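Local coordinates for periplasmic solute binding protein (Candidatus liberibacter, PDB 4CL2) that binds manganese and zinc ions in the periplasm and probably delivers them to a metal-uptake transporter, as in the ZnuA-like solute-binding proteins, at residues R141-S144 with E145-N149. Numbering follows the deposited sequence. Where two conformers were deposited one is given.
Sequences REYS and EKIRN
Y143 and I147 meet one turn apart on the long helix 133-158, an i to i+4 pair. In this two-lobed cluster 9 solute-binding protein the helix packs against helices 111-128 and 259-274, away from the metal site. I147 CG1 lies over one face of the Y143 ring as a CH-pi contact, 4.2 Å from the ring centroid and 14° off the ring normal. I147 CD1 lies near the hydroxyl end, 4.1 Å from Y143 CZ. The tyrosine has CG anti to its backbone N (chi1 -178°), while I147 CG1 lies anti to its own carbonyl carbon. These torsions bring the ring and the ethyl arm together on the buried side of the helix. Helix 12-22 and Y259 also pack on Y143, and L260 touches I147.

On another side of the same turns, R141 and E145 touch through their aliphatic parts, with R141 CD 3.9 Å from E145 CG. Their charged ends stay apart. The bent chain of E145 turns its carboxylate to R148, and a salt bridge forms between R148 NH1 and E145 OE1 at 2.5 Å. E145 OE2 lies at the edge of the same guanidinium, in its plane. S144 faces helix 111-128 at M115 and I118, and its OG bonds back to A140 O.

Four successive main-chain bonds join the turns, from E145, K146, I147 and R148. The last is the straightest: R148 N meets S144 O at 2.9 Å, with an N-H...O angle of 169°.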
loop_
_atom_site.group_PDB
_atom_site.type_symbol
_atom_site.label_atom_id
_atom_site.label_comp_id
_atom_site.label_asym_id
_atom_site.label_seq_id
_atom_site.Cartn_x
_atom_site.Cartn_y
_atom_site.Cartn_z
ATOM N N ARG A 141 -0.212 19.403 -4.601
ATOM C CA ARG A 141 -1.519 19.846 -4.075
ATOM C C ARG A 141 -2.656 19.293 -4.958
ATOM O O ARG A 141 -3.614 18.755 -4.469
ATOM C CB ARG A 141 -1.598 21.327 -3.925
ATOM C CG ARG A 141 -2.960 21.844 -3.438
ATOM C CD ARG A 141 -3.937 22.162 -4.589
ATOM N NE ARG A 141 -3.454 23.248 -5.340
ATOM C CZ ARG A 141 -3.988 23.656 -6.500
ATOM N NH1 ARG A 141 -5.029 22.981 -7.005
ATOM N NH2 ARG A 141 -3.473 24.635 -7.130
ATOM N N GLU A 142 -2.513 19.436 -6.275
ATOM C CA GLU A 142 -3.522 18.881 -7.179
ATOM C C GLU A 142 -3.756 17.438 -6.944
ATOM O O GLU A 142 -4.896 16.955 -6.966
ATOM C CB GLU A 142 -3.173 19.135 -8.652
ATOM C CG GLU A 142 -3.363 20.598 -9.039
ATOM C CD GLU A 142 -3.054 20.901 -10.496
ATOM O OE1 GLU A 142 -2.356 20.078 -11.151
ATOM O OE2 GLU A 142 -3.466 21.990 -10.940
ATOM N N TYR A 143 -2.689 16.661 -6.827
ATOM C CA TYR A 143 -2.854 15.230 -6.670
ATOM C C TYR A 143 -3.451 14.834 -5.285
ATOM O O TYR A 143 -4.315 13.933 -5.181
ATOM C CB TYR A 143 -1.516 14.547 -6.902
ATOM C CG TYR A 143 -1.551 13.045 -6.816
ATOM C CD1 TYR A 143 -2.405 12.296 -7.632
ATOM C CD2 TYR A 143 -0.702 12.367 -6.000
ATOM C CE1 TYR A 143 -2.388 10.872 -7.582
ATOM C CE2 TYR A 143 -0.694 10.990 -5.940
ATOM C CZ TYR A 143 -1.553 10.243 -6.725
ATOM O OH TYR A 143 -1.514 8.863 -6.716
ATOM N N SER A 144 -2.998 15.518 -4.219
ATOM C CA SER A 144 -3.569 15.318 -2.907
ATOM C C SER A 144 -5.108 15.565 -2.936
ATOM O O SER A 144 -5.876 14.807 -2.388
ATOM C CB SER A 144 -2.894 16.312 -1.936
ATOM O OG SER A 144 -1.536 15.969 -1.711
ATOM N N GLU A 145 -5.531 16.630 -3.619
ATOM C CA GLU A 145 -6.921 16.957 -3.755
ATOM C C GLU A 145 -7.673 15.945 -4.579
ATOM O O GLU A 145 -8.793 15.598 -4.239
ATOM C CB GLU A 145 -7.147 18.377 -4.324
ATOM C CG GLU A 145 -6.623 19.521 -3.467
ATOM C CD GLU A 145 -6.895 19.399 -1.960
ATOM O OE1 GLU A 145 -8.068 19.116 -1.584
ATOM O OE2 GLU A 145 -5.913 19.607 -1.171
ATOM N N LYS A 146 -7.066 15.461 -5.651
ATOM C CA LYS A 146 -7.725 14.415 -6.425
ATOM C C LYS A 146 -7.994 13.148 -5.592
ATOM O O LYS A 146 -9.065 12.574 -5.680
ATOM C CB LYS A 146 -6.846 14.076 -7.636
ATOM C CG LYS A 146 -7.530 13.236 -8.684
ATOM C CD LYS A 146 -6.611 13.030 -9.898
ATOM C CE LYS A 146 -7.325 12.283 -11.031
ATOM N NZ LYS A 146 -6.315 12.197 -12.131
ATOM N N ILE A 147 -7.038 12.764 -4.732
ATOM C CA ILE A 147 -7.170 11.615 -3.885
ATOM C C ILE A 147 -8.274 11.870 -2.866
ATOM O O ILE A 147 -9.153 11.065 -2.650
ATOM C CB ILE A 147 -5.817 11.276 -3.127
ATOM C CG1 ILE A 147 -4.721 10.785 -4.079
ATOM C CG2 ILE A 147 -6.092 10.210 -1.998
ATOM C CD1 ILE A 147 -4.857 9.385 -4.504
ATOM N N ARG A 148 -8.220 13.034 -2.213
ATOM C CA ARG A 148 -9.256 13.392 -1.251
ATOM C C ARG A 148 -10.646 13.364 -1.867
ATOM O O ARG A 148 -11.601 12.809 -1.293
ATOM C CB ARG A 148 -8.972 14.730 -0.556
ATOM C CG ARG A 148 -9.973 15.051 0.568
ATOM C CD ARG A 148 -9.679 16.410 1.196
ATOM N NE ARG A 148 -8.383 16.326 1.815
ATOM C CZ ARG A 148 -7.337 17.088 1.513
ATOM N NH1 ARG A 148 -7.422 18.028 0.603
ATOM N NH2 ARG A 148 -6.170 16.832 2.108
ATOM N N ASN A 149 -10.772 13.938 -3.034
ATOM C CA ASN A 149 -12.058 14.034 -3.700
ATOM C C ASN A 149 -12.634 12.690 -4.032
ATOM O O ASN A 149 -13.851 12.489 -3.935
ATOM C CB ASN A 149 -11.944 14.912 -4.935
ATOM C CG ASN A 149 -11.803 16.364 -4.586
ATOM O OD1 ASN A 149 -12.201 16.782 -3.502
ATOM N ND2 ASN A 149 -11.268 17.166 -5.524
#